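Local coordinates for protein toll-like receptor 13 (PDB 4Z0C) that recognises bacterial 23S rRNA as an innate immune receptor and signals through MYD88 and TRAF6 to activate NF-kappa-B and the inflammatory response, at residues A[640-645]-A[667-672]; A[397-402]-A[421-426]; A[193-198]-A[217-222]; A[436-441]-A[460-465]. All coordinates share one frame; numbering follows the deposited sequence.

Interaction 1: residues A[640-645]-A[667-672]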
loop_
_atom_site.group_PDB
_atom_site.type_symbol
_atom_site.label_atom_id
_atom_site.label_comp_id
_atom_site.label_asym_id
_atom_site.label_seq_id
_atom_site.Cartn_x
_atom_site.Cartn_y
_atom_site.Cartn_z
ATOM N N LYS A 640 27.419 13.922 -12.308
ATOM C CA LYS A 640 28.882 13.842 -12.370
ATOM C C LYS A 640 29.535 15.222 -12.523
ATOM O O LYS A 640 30.684 15.440 -12.119
ATOM C CB LYS A 640 29.332 12.954 -13.534
ATOM C CG LYS A 640 29.105 11.458 -13.340
ATOM C CD LYS A 640 28.110 10.915 -14.374
ATOM C CE LYS A 640 28.667 11.085 -15.795
ATOM N NZ LYS A 640 27.700 10.734 -16.893
ATOM N N VAL A 641 28.796 16.144 -13.124
ATOM C CA VAL A 641 29.323 17.452 -13.449
ATOM C C VAL A 641 28.277 18.516 -13.203
ATOM O O VAL A 641 27.122 18.359 -13.598
ATOM C CB VAL A 641 29.749 17.516 -14.963
ATOM C CG1 VAL A 641 30.004 18.960 -15.412
ATOM C CG2 VAL A 641 30.972 16.637 -15.220
ATOM N N ILE A 642 28.678 19.602 -12.546
ATOM C CA ILE A 642 27.843 20.792 -12.520
ATOM C C ILE A 642 28.669 22.060 -12.850
ATOM O O ILE A 642 29.846 22.143 -12.506
ATOM C CB ILE A 642 27.063 20.861 -11.190
ATOM C CG1 ILE A 642 26.018 21.975 -11.200
ATOM C CG2 ILE A 642 28.005 20.928 -10.021
ATOM C CD1 ILE A 642 26.425 23.190 -10.506
ATOM N N ASN A 643 28.048 23.016 -13.543
ATOM C CA ASN A 643 28.729 24.207 -14.022
ATOM C C ASN A 643 27.762 25.366 -14.191
ATOM O O ASN A 643 26.571 25.216 -13.928
ATOM C CB ASN A 643 29.473 23.933 -15.352
ATOM C CG ASN A 643 28.544 23.451 -16.479
ATOM O OD1 ASN A 643 27.514 24.059 -16.765
ATOM N ND2 ASN A 643 28.910 22.339 -17.109
ATOM N N GLN A 644 28.293 26.489 -14.680
ATOM C CA GLN A 644 27.575 27.751 -14.834
ATOM C C GLN A 644 26.303 27.634 -15.641
ATOM O O GLN A 644 25.343 28.367 -15.394
ATOM C CB GLN A 644 28.462 28.790 -15.542
ATOM C CG GLN A 644 29.900 28.825 -15.110
ATOM C CD GLN A 644 30.857 28.217 -16.111
ATOM O OE1 GLN A 644 31.012 26.999 -16.188
ATOM N NE2 GLN A 644 31.517 29.071 -16.886
ATOM N N SER A 645 26.316 26.746 -16.633
ATOM C CA SER A 645 25.135 26.497 -17.454
ATOM C C SER A 645 23.927 26.053 -16.632
ATOM O O SER A 645 22.813 26.543 -16.826
ATOM C CB SER A 645 25.426 25.426 -18.490
ATOM O OG SER A 645 24.671 25.679 -19.656
ATOM N N CYS A 667 38.554 18.804 -14.374
ATOM C CA CYS A 667 38.423 20.200 -14.762
ATOM C C CYS A 667 36.998 20.571 -15.165
ATOM O O CYS A 667 36.664 21.752 -15.225
ATOM C CB CYS A 667 39.389 20.529 -15.916
ATOM S SG CYS A 667 41.140 20.577 -15.446
ATOM N N ASP A 668 36.163 19.576 -15.464
ATOM C CA ASP A 668 34.770 19.858 -15.805
ATOM C C ASP A 668 34.059 20.533 -14.637
ATOM O O ASP A 668 33.113 21.291 -14.832
ATOM C CB ASP A 668 34.036 18.583 -16.198
ATOM C CG ASP A 668 34.507 18.032 -17.528
ATOM O OD1 ASP A 668 35.732 17.898 -17.707
ATOM O OD2 ASP A 668 33.657 17.744 -18.396
ATOM N N ASN A 669 34.537 20.266 -13.426
ATOM C CA ASN A 669 33.944 20.826 -12.219
ATOM C C ASN A 669 34.736 21.964 -11.615
ATOM O O ASN A 669 34.439 22.395 -10.490
ATOM C CB ASN A 669 33.747 19.725 -11.167
ATOM C CG ASN A 669 32.596 18.825 -11.502
ATOM O OD1 ASN A 669 31.542 19.299 -11.914
ATOM N ND2 ASN A 669 32.800 17.516 -11.374
ATOM N N LEU A 670 35.743 22.441 -12.350
ATOM C CA LEU A 670 36.626 23.486 -11.836
ATOM C C LEU A 670 35.859 24.761 -11.507
ATOM O O LEU A 670 36.031 25.303 -10.436
ATOM C CB LEU A 670 37.792 23.781 -12.789
ATOM C CG LEU A 670 38.725 24.890 -12.286
ATOM C CD1 LEU A 670 39.322 24.479 -10.953
ATOM C CD2 LEU A 670 39.825 25.210 -13.287
ATOM N N TRP A 671 34.990 25.226 -12.404
ATOM C CA TRP A 671 34.199 26.408 -12.063
ATOM C C TRP A 671 33.350 26.196 -10.792
ATOM O O TRP A 671 33.313 27.062 -9.904
ATOM C CB TRP A 671 33.287 26.859 -13.215
ATOM C CG TRP A 671 32.409 27.999 -12.738
ATOM C CD1 TRP A 671 32.743 29.329 -12.682
ATOM C CD2 TRP A 671 31.082 27.898 -12.188
ATOM N NE1 TRP A 671 31.702 30.061 -12.153
ATOM C CE2 TRP A 671 30.672 29.207 -11.841
ATOM C CE3 TRP A 671 30.200 26.835 -11.970
ATOM C CZ2 TRP A 671 29.412 29.474 -11.289
ATOM C CZ3 TRP A 671 28.947 27.106 -11.418
ATOM C CH2 TRP A 671 28.566 28.412 -11.091
ATOM N N PHE A 672 32.688 25.041 -10.703
ATOM C CA PHE A 672 31.805 24.755 -9.576
ATOM C C PHE A 672 32.556 24.738 -8.240
ATOM O O PHE A 672 32.135 25.379 -7.291
ATOM C CB PHE A 672 31.031 23.435 -9.776
ATOM C CG PHE A 672 30.162 23.056 -8.590
ATOM C CD1 PHE A 672 28.967 23.726 -8.351
ATOM C CD2 PHE A 672 30.565 22.065 -7.696
ATOM C CE1 PHE A 672 28.169 23.385 -7.270
ATOM C CE2 PHE A 672 29.784 21.728 -6.609
ATOM C CZ PHE A 672 28.583 22.389 -6.395
#
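Two bonds grip the side-chain nitrogen of Asn-669: ND2 donates to Lys-640 O at 3.1 Å and, outside the two segments, to the backbone O of Gln-664. The site lies where the last leucine-rich repeats meet the cysteine-rich C-terminal cap (LRRCT) of the ectodomain, and it is a good example of an amide working as a two-ended clamp. The bond to Lys-640 is almost straight (176° at the hydrogen) and lies in the amide plane. The other end of the amide, OD1, accepts from Ile-642 N at 2.9 Å, nearly along the C=O axis. With both ends engaged, the amide is fixed in its flip as well as its tilt. Asn-669 occupies the N-cap position of helix 670-678, yet its side chain makes no capping bond and is spent on the repeat instead.

Beyond this clamp the contact turns apolar. Ile-642 has CG1 anti to its backbone N, which puts CG2 in the crowded place between N and the carbonyl carbon and drives it squarely over a face of Phe-672, 3.4 Å from the ring centroid. Ile-642 CD1 comes equally near, 3.4 Å from Phe-672 CD1. Both residues also touch Phe-656 of strand 655-657, so helix and repeat share one core. The disulfide of Cys-667 with Cys-709 joins the start of 667-672 to the C-terminal end of the chain. Trp-671 stacks on Trp-675 and receives Gln-644 as well: the Gln-644 chain bends at chi2 (106°), and its CG sits 3.3 Å from the centroid of the five-membered ring of Trp-671.

Interaction 2: residues A[397-402]-A[421-426]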
loop_
_atom_site.group_PDB
_atom_site.type_symbol
_atom_site.label_atom_id
_atom_site.label_comp_id
_atom_site.label_asym_id
_atom_site.label_seq_id
_atom_site.Cartn_x
_atom_site.Cartn_y
_atom_site.Cartn_z
ATOM N N SER A 397 -29.492 12.250 17.764
ATOM C CA SER A 397 -30.572 13.209 17.594
ATOM C C SER A 397 -30.436 14.404 18.539
ATOM O O SER A 397 -30.368 14.243 19.762
ATOM C CB SER A 397 -31.917 12.514 17.798
ATOM O OG SER A 397 -32.977 13.358 17.401
ATOM N N GLY A 398 -30.360 15.599 17.959
ATOM C CA GLY A 398 -30.359 16.830 18.732
ATOM C C GLY A 398 -29.014 17.318 19.247
ATOM O O GLY A 398 -28.962 18.218 20.091
ATOM N N LEU A 399 -27.924 16.733 18.758
ATOM C CA LEU A 399 -26.592 17.239 19.092
ATOM C C LEU A 399 -26.193 18.430 18.221
ATOM O O LEU A 399 -25.169 18.390 17.540
ATOM C CB LEU A 399 -25.532 16.144 18.968
ATOM C CG LEU A 399 -25.573 15.027 20.005
ATOM C CD1 LEU A 399 -24.448 14.036 19.770
ATOM C CD2 LEU A 399 -25.490 15.612 21.397
ATOM N N PHE A 400 -26.977 19.501 18.277
ATOM C CA PHE A 400 -26.795 20.632 17.375
ATOM C C PHE A 400 -25.562 21.486 17.697
ATOM O O PHE A 400 -25.165 22.342 16.898
ATOM C CB PHE A 400 -28.059 21.486 17.379
ATOM C CG PHE A 400 -29.286 20.742 16.934
ATOM C CD1 PHE A 400 -29.201 19.766 15.942
ATOM C CD2 PHE A 400 -30.515 20.976 17.537
ATOM C CE1 PHE A 400 -30.329 19.061 15.533
ATOM C CE2 PHE A 400 -31.647 20.275 17.138
ATOM C CZ PHE A 400 -31.555 19.316 16.132
ATOM N N ALA A 401 -24.928 21.246 18.840
ATOM C CA ALA A 401 -23.755 22.051 19.195
ATOM C C ALA A 401 -22.429 21.400 18.810
ATOM O O ALA A 401 -21.367 22.017 18.952
ATOM C CB ALA A 401 -23.764 22.389 20.690
ATOM N N LEU A 402 -22.489 20.166 18.318
ATOM C CA LEU A 402 -21.284 19.374 18.087
ATOM C C LEU A 402 -20.386 20.026 17.035
ATOM O O LEU A 402 -20.858 20.441 15.978
ATOM C CB LEU A 402 -21.646 17.939 17.704
ATOM C CG LEU A 402 -20.580 16.884 18.009
ATOM C CD1 LEU A 402 -20.478 16.687 19.517
ATOM C CD2 LEU A 402 -20.890 15.568 17.301
ATOM N N THR A 421 -27.298 14.314 9.658
ATOM C CA THR A 421 -28.311 15.362 9.639
ATOM C C THR A 421 -28.356 16.165 10.943
ATOM O O THR A 421 -28.825 17.301 10.972
ATOM C CB THR A 421 -29.681 14.733 9.367
ATOM O OG1 THR A 421 -29.603 13.998 8.142
ATOM C CG2 THR A 421 -30.775 15.793 9.263
ATOM N N GLN A 422 -27.866 15.569 12.022
ATOM C CA GLN A 422 -27.993 16.175 13.334
ATOM C C GLN A 422 -26.820 17.084 13.737
ATOM O O GLN A 422 -26.779 17.593 14.869
ATOM C CB GLN A 422 -28.184 15.067 14.368
ATOM C CG GLN A 422 -29.306 14.132 14.011
ATOM C CD GLN A 422 -30.632 14.845 14.013
ATOM O OE1 GLN A 422 -31.067 15.355 15.043
ATOM N NE2 GLN A 422 -31.276 14.909 12.853
ATOM N N PHE A 423 -25.882 17.314 12.819
ATOM C CA PHE A 423 -24.679 18.068 13.164
ATOM C C PHE A 423 -24.462 19.328 12.330
ATOM O O PHE A 423 -23.417 19.468 11.707
ATOM C CB PHE A 423 -23.442 17.174 13.020
ATOM C CG PHE A 423 -23.564 15.859 13.734
ATOM C CD1 PHE A 423 -24.032 15.799 15.030
ATOM C CD2 PHE A 423 -23.215 14.674 13.103
ATOM C CE1 PHE A 423 -24.156 14.573 15.680
ATOM C CE2 PHE A 423 -23.336 13.451 13.754
ATOM C CZ PHE A 423 -23.801 13.402 15.034
ATOM N N PRO A 424 -25.422 20.271 12.346
ATOM C CA PRO A 424 -25.270 21.461 11.492
ATOM C C PRO A 424 -24.052 22.335 11.805
ATOM O O PRO A 424 -23.682 23.143 10.952
ATOM C CB PRO A 424 -26.570 22.243 11.747
ATOM C CG PRO A 424 -27.065 21.746 13.075
ATOM C CD PRO A 424 -26.687 20.302 13.105
ATOM N N ASN A 425 -23.446 22.180 12.983
ATOM C CA ASN A 425 -22.285 22.988 13.369
ATOM C C ASN A 425 -20.958 22.244 13.325
ATOM O O ASN A 425 -19.948 22.768 13.759
ATOM C CB ASN A 425 -22.459 23.532 14.790
ATOM C CG ASN A 425 -23.420 24.686 14.857
ATOM O OD1 ASN A 425 -23.161 25.748 14.291
ATOM N ND2 ASN A 425 -24.566 24.473 15.515
ATOM N N LEU A 426 -20.965 21.009 12.850
ATOM C CA LEU A 426 -19.741 20.221 12.812
ATOM C C LEU A 426 -18.676 20.959 12.001
ATOM O O LEU A 426 -18.980 21.608 11.001
ATOM C CB LEU A 426 -20.009 18.852 12.197
ATOM C CG LEU A 426 -19.130 17.727 12.743
ATOM C CD1 LEU A 426 -19.379 17.515 14.257
ATOM C CD2 LEU A 426 -19.363 16.444 11.948
HETATM O O HOH W 1 -23.518 20.299 15.217
#
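Gln-422 can be followed atom by atom across two successive repeats. Its CB lies over the rim of one face of its neighbour Phe-423. CG, anti to the carbonyl carbon, packs 3.9 Å from Ser-397 CA, CD lies against that CA too, and a bend at chi2 (-64°) turns the amide to Gly-398. There OE1 accepts from Gly-398 N at 3.0 Å, in the carbonyl plane and on a lone pair, and also nears Ser-397 CA. The ring of Phe-400 runs alongside, its CD1 edge 3.4 Å from the backbone O of Gln-422.

Further along, Asn-425 ND2 donates to Phe-400 O over a short 2.6 Å, nearly on the C=O axis, while its OD1 is held by Lys-449. A water accepts from Asn-425 N at 2.9 Å and can donate to Leu-402 O at 2.8 Å. Beneath this polar layer Leu-402 lays CD2 over a face of Phe-423, 3.8 Å from Phe-423 CE1, and reaches Leu-426 CD1 with the same methyl. The type I turns Leu-399 to Leu-402 and Phe-423 to Leu-426 recur at a spacing of 24 residues, as do their inward apolar side chains: this is the stacking of equivalent turns typical of a leucine-rich-repeat solenoid.

Interaction 3: residues A[193-198]-A[217-222]; sequences ELNFSA and IQNVYL
Asn-195 and Tyr-221 cross obliquely on one face of a short parallel pair of strands, with the asparagine amide turned 71° to the tyrosine ring. The amide brings OD1 to the root of the tyrosine side chain, 3.3 Å from Tyr-221 CB. Asn-195 has CG anti to its backbone N (chi1 180°), and from there OD1 is gripped twice by its own segment. Ser-197 N donates from above the carbonyl plane, closing an Asx turn, and Ser-197 OG donates in that plane, on a lone pair, at 2.9 Å. The hydroxyl thus held comes against the tyrosine ring, Ser-197 OG lying 3.3 Å from Tyr-221 CD2.

The opposite face belongs to Leu-194 and Val-220, where Leu-194 CB meets Val-220 CG1 at 4.2 Å. Beyond them Phe-196 and Leu-222 lie side by side, pointing the same way, with Phe-196 CD1 3.9 Å from Leu-222 CD2.

Three backbone bonds hold the strands in this register. Leu-194 N donates to Asn-219 O at 2.9 Å, Tyr-221 N to Leu-194 O at 3.0 Å and Phe-196 N to Tyr-221 O at 3.0 Å. The case illustrates how leucine-rich repeats can pair outside their principal strands. Strands 194-195 and 220-221 make a small parallel sheet of their own that joins LRR 7 to LRR 8. Glu-193 is tied back to His-173, and Tyr-221 meets the ring of His-247. On the interior side Leu-194 touches Ala-209 and Phe-196 touches Phe-186, residues that directly follow strands 206-208 and 183-185 of the main parallel array.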
loop_
_atom_site.group_PDB
_atom_site.type_symbol
_atom_site.label_atom_id
_atom_site.label_comp_id
_atom_site.label_asym_id
_atom_site.label_seq_id
_atom_site.Cartn_x
_atom_site.Cartn_y
_atom_site.Cartn_z
ATOM N N GLU A 193 8.122 7.457 51.544
ATOM C CA GLU A 193 7.507 8.515 52.342
ATOM C C GLU A 193 7.083 9.707 51.488
ATOM O O GLU A 193 7.638 9.954 50.421
ATOM C CB GLU A 193 8.492 8.999 53.417
ATOM C CG GLU A 193 9.354 10.173 52.943
ATOM C CD GLU A 193 10.608 10.399 53.769
ATOM O OE1 GLU A 193 11.532 9.559 53.698
ATOM O OE2 GLU A 193 10.682 11.434 54.469
ATOM N N LEU A 194 6.099 10.449 51.976
ATOM C CA LEU A 194 5.701 11.706 51.360
ATOM C C LEU A 194 5.674 12.815 52.415
ATOM O O LEU A 194 4.766 13.643 52.443
ATOM C CB LEU A 194 4.332 11.575 50.674
ATOM C CG LEU A 194 4.349 10.963 49.268
ATOM C CD1 LEU A 194 2.947 10.766 48.721
ATOM C CD2 LEU A 194 5.164 11.825 48.325
ATOM N N ASN A 195 6.683 12.820 53.280
ATOM C CA ASN A 195 6.774 13.783 54.375
ATOM C C ASN A 195 7.610 15.003 53.976
ATOM O O ASN A 195 8.842 14.943 53.966
ATOM C CB ASN A 195 7.381 13.082 55.605
ATOM C CG ASN A 195 7.528 14.001 56.805
ATOM O OD1 ASN A 195 7.109 15.164 56.779
ATOM N ND2 ASN A 195 8.148 13.484 57.866
ATOM N N PHE A 196 6.954 16.117 53.666
ATOM C CA PHE A 196 7.687 17.305 53.214
ATOM C C PHE A 196 7.920 18.384 54.292
ATOM O O PHE A 196 8.076 19.550 53.959
ATOM C CB PHE A 196 6.991 17.949 51.999
ATOM C CG PHE A 196 7.193 17.207 50.706
ATOM C CD1 PHE A 196 6.438 16.088 50.403
ATOM C CD2 PHE A 196 8.128 17.640 49.782
ATOM C CE1 PHE A 196 6.611 15.410 49.203
ATOM C CE2 PHE A 196 8.313 16.957 48.581
ATOM C CZ PHE A 196 7.548 15.836 48.300
ATOM N N SER A 197 7.938 18.001 55.568
ATOM C CA SER A 197 8.181 18.941 56.682
ATOM C C SER A 197 9.381 19.866 56.488
ATOM O O SER A 197 9.239 21.087 56.446
ATOM C CB SER A 197 8.383 18.164 57.984
ATOM O OG SER A 197 7.162 17.595 58.424
ATOM N N ALA A 198 10.558 19.274 56.321
ATOM C CA ALA A 198 11.804 20.026 56.236
ATOM C C ALA A 198 12.049 20.678 54.874
ATOM O O ALA A 198 13.118 21.252 54.627
ATOM C CB ALA A 198 12.968 19.125 56.598
ATOM N N ILE A 217 2.644 3.815 51.348
ATOM C CA ILE A 217 3.085 5.057 51.965
ATOM C C ILE A 217 2.055 5.553 52.964
ATOM O O ILE A 217 0.906 5.811 52.599
ATOM C CB ILE A 217 3.299 6.164 50.909
ATOM C CG1 ILE A 217 4.457 5.800 49.975
ATOM C CG2 ILE A 217 3.576 7.482 51.591
ATOM C CD1 ILE A 217 4.670 6.789 48.820
ATOM N N GLN A 218 2.485 5.688 54.218
ATOM C CA GLN A 218 1.634 6.132 55.326
ATOM C C GLN A 218 2.081 7.483 55.863
ATOM O O GLN A 218 1.284 8.275 56.369
ATOM C CB GLN A 218 1.714 5.124 56.466
ATOM C CG GLN A 218 0.777 3.961 56.354
ATOM C CD GLN A 218 1.187 2.816 57.259
ATOM O OE1 GLN A 218 2.142 2.092 56.965
ATOM N NE2 GLN A 218 0.491 2.671 58.387
ATOM N N ASN A 219 3.381 7.716 55.762
ATOM C CA ASN A 219 4.027 8.911 56.274
ATOM C C ASN A 219 3.846 10.092 55.318
ATOM O O ASN A 219 4.693 10.330 54.461
ATOM C CB ASN A 219 5.513 8.598 56.430
ATOM C CG ASN A 219 6.111 9.178 57.679
ATOM O OD1 ASN A 219 5.583 10.127 58.262
ATOM N ND2 ASN A 219 7.232 8.610 58.103
ATOM N N VAL A 220 2.757 10.841 55.462
ATOM C CA VAL A 220 2.441 11.899 54.506
ATOM C C VAL A 220 2.268 13.247 55.185
ATOM O O VAL A 220 1.508 13.372 56.141
ATOM C CB VAL A 220 1.128 11.608 53.765
ATOM C CG1 VAL A 220 0.873 12.688 52.724
ATOM C CG2 VAL A 220 1.166 10.232 53.113
ATOM N N TYR A 221 2.961 14.266 54.696
ATOM C CA TYR A 221 2.824 15.589 55.281
ATOM C C TYR A 221 2.998 16.672 54.237
ATOM O O TYR A 221 4.105 16.885 53.732
ATOM C CB TYR A 221 3.845 15.793 56.406
ATOM C CG TYR A 221 3.644 17.080 57.182
ATOM C CD1 TYR A 221 2.745 17.139 58.248
ATOM C CD2 TYR A 221 4.353 18.236 56.854
ATOM C CE1 TYR A 221 2.554 18.312 58.964
ATOM C CE2 TYR A 221 4.171 19.418 57.570
ATOM C CZ TYR A 221 3.270 19.446 58.626
ATOM O OH TYR A 221 3.079 20.610 59.338
ATOM N N LEU A 222 1.916 17.401 53.971
ATOM C CA LEU A 222 1.886 18.336 52.848
ATOM C C LEU A 222 1.504 19.779 53.227
ATOM O O LEU A 222 1.303 20.609 52.337
ATOM C CB LEU A 222 0.933 17.814 51.761
ATOM C CG LEU A 222 1.147 16.404 51.181
ATOM C CD1 LEU A 222 0.047 16.085 50.185
ATOM C CD2 LEU A 222 2.522 16.233 50.538
#

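Interaction 4: residues A[436-441]-A[460-465]; sequences IRTLNH and LKILEP
Leu-439 and Leu-463 form the apolar centre, lying side by side and pointing the same way, with CD2 of Leu-439 3.5 Å from CD2 of Leu-463. Leu-460 joins on the same interior side, its CD2 reaching Ile-436 CG2 at 3.9 Å. Across the strands from this core, Thr-438 and Ile-462 pair on the other face, Thr-438 CG2 touching Ile-462 CB at 4.1 Å.

Between the two faces run three backbone bonds. Leu-439 N donates to Ile-462 O and Glu-464 N to Leu-439 O, as in a parallel pair, whereas Arg-437 O takes Lys-461 N, one residue early, where the register slips; each is 3.1 Å. The end-to-end directions of the two segments differ by only 1°.

The polar edge is organised by the extended side chain of Glu-464. OE1 takes Asn-440 ND2 at 2.8 Å from above the carboxylate plane. OE2 takes two donors from His-441: the backbone N at 3.2 Å, also from above, and ND1 at 3.1 Å on the syn lone pair, with the ring turned 28° from the carboxylate. Three bonds therefore fix the carboxylate, and its charge would be expected to favour a protonated imidazole.

At the other end Arg-437 leaves the chain: its NH2 donates to Asp-433 O and Asn-435 OD1 of the second subunit. Strands 438-439 and 462-463 form a separate small sheet following the main strands 428-430 and 452-454. Within the chain, the OD1 atoms of Asn-458 and Asn-482 accept from the backbone N of Ile-436 and Leu-460, the asparagine ladder of leucine-rich repeats, and Phe-468 packs against Leu-439 from the loop after strand 462-463.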
loop_
_atom_site.group_PDB
_atom_site.type_symbol
_atom_site.label_atom_id
_atom_site.label_comp_id
_atom_site.label_asym_id
_atom_site.label_seq_id
_atom_site.Cartn_x
_atom_site.Cartn_y
_atom_site.Cartn_z
ATOM N N ILE A 436 -14.709 2.019 4.746
ATOM C CA ILE A 436 -15.677 2.560 3.804
ATOM C C ILE A 436 -15.197 2.361 2.387
ATOM O O ILE A 436 -14.078 2.777 2.057
ATOM C CB ILE A 436 -15.979 4.033 4.079
ATOM C CG1 ILE A 436 -16.539 4.181 5.489
ATOM C CG2 ILE A 436 -16.980 4.549 3.073
ATOM C CD1 ILE A 436 -16.423 5.592 6.085
ATOM N N ARG A 437 -16.037 1.715 1.559
ATOM C CA ARG A 437 -15.673 1.320 0.183
ATOM C C ARG A 437 -16.208 2.239 -0.903
ATOM O O ARG A 437 -15.559 2.418 -1.937
ATOM C CB ARG A 437 -16.090 -0.127 -0.117
ATOM C CG ARG A 437 -15.151 -1.119 0.523
ATOM C CD ARG A 437 -15.592 -2.567 0.397
ATOM N NE ARG A 437 -14.787 -3.363 1.316
ATOM C CZ ARG A 437 -14.317 -4.578 1.061
ATOM N NH1 ARG A 437 -14.593 -5.181 -0.091
ATOM N NH2 ARG A 437 -13.581 -5.199 1.973
ATOM N N THR A 438 -17.379 2.825 -0.680
ATOM C CA THR A 438 -17.907 3.818 -1.612
ATOM C C THR A 438 -18.501 5.019 -0.876
ATOM O O THR A 438 -18.933 4.917 0.269
ATOM C CB THR A 438 -18.996 3.261 -2.563
ATOM O OG1 THR A 438 -20.273 3.376 -1.930
ATOM C CG2 THR A 438 -18.730 1.824 -2.924
ATOM N N LEU A 439 -18.515 6.158 -1.555
ATOM C CA LEU A 439 -19.080 7.380 -1.013
ATOM C C LEU A 439 -20.322 7.710 -1.832
ATOM O O LEU A 439 -20.249 7.835 -3.055
ATOM C CB LEU A 439 -18.049 8.495 -1.130
ATOM C CG LEU A 439 -17.856 9.524 -0.024
ATOM C CD1 LEU A 439 -17.903 8.921 1.394
ATOM C CD2 LEU A 439 -16.526 10.247 -0.265
ATOM N N ASN A 440 -21.469 7.808 -1.168
ATOM C CA ASN A 440 -22.712 8.075 -1.878
ATOM C C ASN A 440 -22.936 9.572 -2.022
ATOM O O ASN A 440 -22.411 10.359 -1.227
ATOM C CB ASN A 440 -23.898 7.431 -1.153
ATOM C CG ASN A 440 -23.731 5.931 -0.974
ATOM O OD1 ASN A 440 -23.713 5.431 0.156
ATOM N ND2 ASN A 440 -23.595 5.204 -2.089
ATOM N N HIS A 441 -23.717 9.966 -3.023
ATOM C CA HIS A 441 -24.034 11.377 -3.225
ATOM C C HIS A 441 -24.761 11.933 -2.006
ATOM O O HIS A 441 -25.613 11.261 -1.400
ATOM C CB HIS A 441 -24.907 11.581 -4.472
ATOM C CG HIS A 441 -26.317 11.094 -4.311
ATOM N ND1 HIS A 441 -26.653 9.758 -4.348
ATOM C CD2 HIS A 441 -27.472 11.769 -4.101
ATOM C CE1 HIS A 441 -27.957 9.630 -4.168
ATOM N NE2 HIS A 441 -28.476 10.833 -4.015
ATOM N N LEU A 460 -11.655 3.173 -0.202
ATOM C CA LEU A 460 -12.478 3.867 -1.198
ATOM C C LEU A 460 -12.024 3.599 -2.631
ATOM O O LEU A 460 -10.863 3.838 -2.969
ATOM C CB LEU A 460 -12.520 5.368 -0.941
ATOM C CG LEU A 460 -13.287 5.883 0.269
ATOM C CD1 LEU A 460 -12.965 7.368 0.494
ATOM C CD2 LEU A 460 -14.766 5.675 0.083
ATOM N N LYS A 461 -12.942 3.087 -3.454
ATOM C CA LYS A 461 -12.698 2.876 -4.884
ATOM C C LYS A 461 -13.619 3.781 -5.688
ATOM O O LYS A 461 -13.202 4.425 -6.650
ATOM C CB LYS A 461 -12.979 1.423 -5.279
ATOM C CG LYS A 461 -12.052 0.383 -4.659
ATOM C CD LYS A 461 -11.925 -0.845 -5.546
ATOM C CE LYS A 461 -11.454 -2.082 -4.780
ATOM N NZ LYS A 461 -10.255 -1.865 -3.929
ATOM N N ILE A 462 -14.880 3.824 -5.274
ATOM C CA ILE A 462 -15.934 4.518 -6.010
ATOM C C ILE A 462 -16.436 5.754 -5.278
ATOM O O ILE A 462 -16.969 5.662 -4.172
ATOM C CB ILE A 462 -17.151 3.579 -6.260
ATOM C CG1 ILE A 462 -16.690 2.267 -6.899
ATOM C CG2 ILE A 462 -18.212 4.265 -7.108
ATOM C CD1 ILE A 462 -16.129 2.433 -8.300
ATOM N N LEU A 463 -16.263 6.914 -5.903
ATOM C CA LEU A 463 -16.824 8.152 -5.388
ATOM C C LEU A 463 -17.919 8.642 -6.326
ATOM O O LEU A 463 -17.632 9.122 -7.416
ATOM C CB LEU A 463 -15.741 9.219 -5.229
ATOM C CG LEU A 463 -14.530 8.936 -4.339
ATOM C CD1 LEU A 463 -13.640 10.154 -4.259
ATOM C CD2 LEU A 463 -14.975 8.565 -2.970
ATOM N N GLU A 464 -19.171 8.492 -5.909
ATOM C CA GLU A 464 -20.302 8.987 -6.683
ATOM C C GLU A 464 -20.147 10.479 -6.957
ATOM O O GLU A 464 -19.499 11.197 -6.198
ATOM C CB GLU A 464 -21.622 8.720 -5.946
ATOM C CG GLU A 464 -22.066 7.259 -5.954
ATOM C CD GLU A 464 -23.487 7.034 -5.377
ATOM O OE1 GLU A 464 -23.745 5.941 -4.821
ATOM O OE2 GLU A 464 -24.347 7.941 -5.473
ATOM N N PRO A 465 -20.711 10.947 -8.072
ATOM C CA PRO A 465 -20.754 12.384 -8.353
ATOM C C PRO A 465 -21.513 13.071 -7.238
ATOM O O PRO A 465 -22.431 12.460 -6.700
ATOM C CB PRO A 465 -21.569 12.461 -9.647
ATOM C CG PRO A 465 -21.420 11.108 -10.272
ATOM C CD PRO A 465 -21.321 10.143 -9.148
#

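Overall arrangement
From the N terminus the contacts close in the order interaction 3, interaction 2, interaction 4 and interaction 1, strictly in series: none nests in or crosses another. Interactions 3, 2 and 4 each close a loop with 18 residues between the segments, joining LRR 7 to LRR 8, the turns around LRR 16, and LRR 17 to LRR 18. Interaction 1 spans 21 residues and ties LRR 25 to the C-terminal cap. Interactions 2 and 4 are the nearest pair, their closest atoms about 11 Å apart, whereas the centres of interactions 1 and 3 are about 73 Å apart on opposite sides of the chain's centre. Each contact thus joins neighbouring parts of the solenoid.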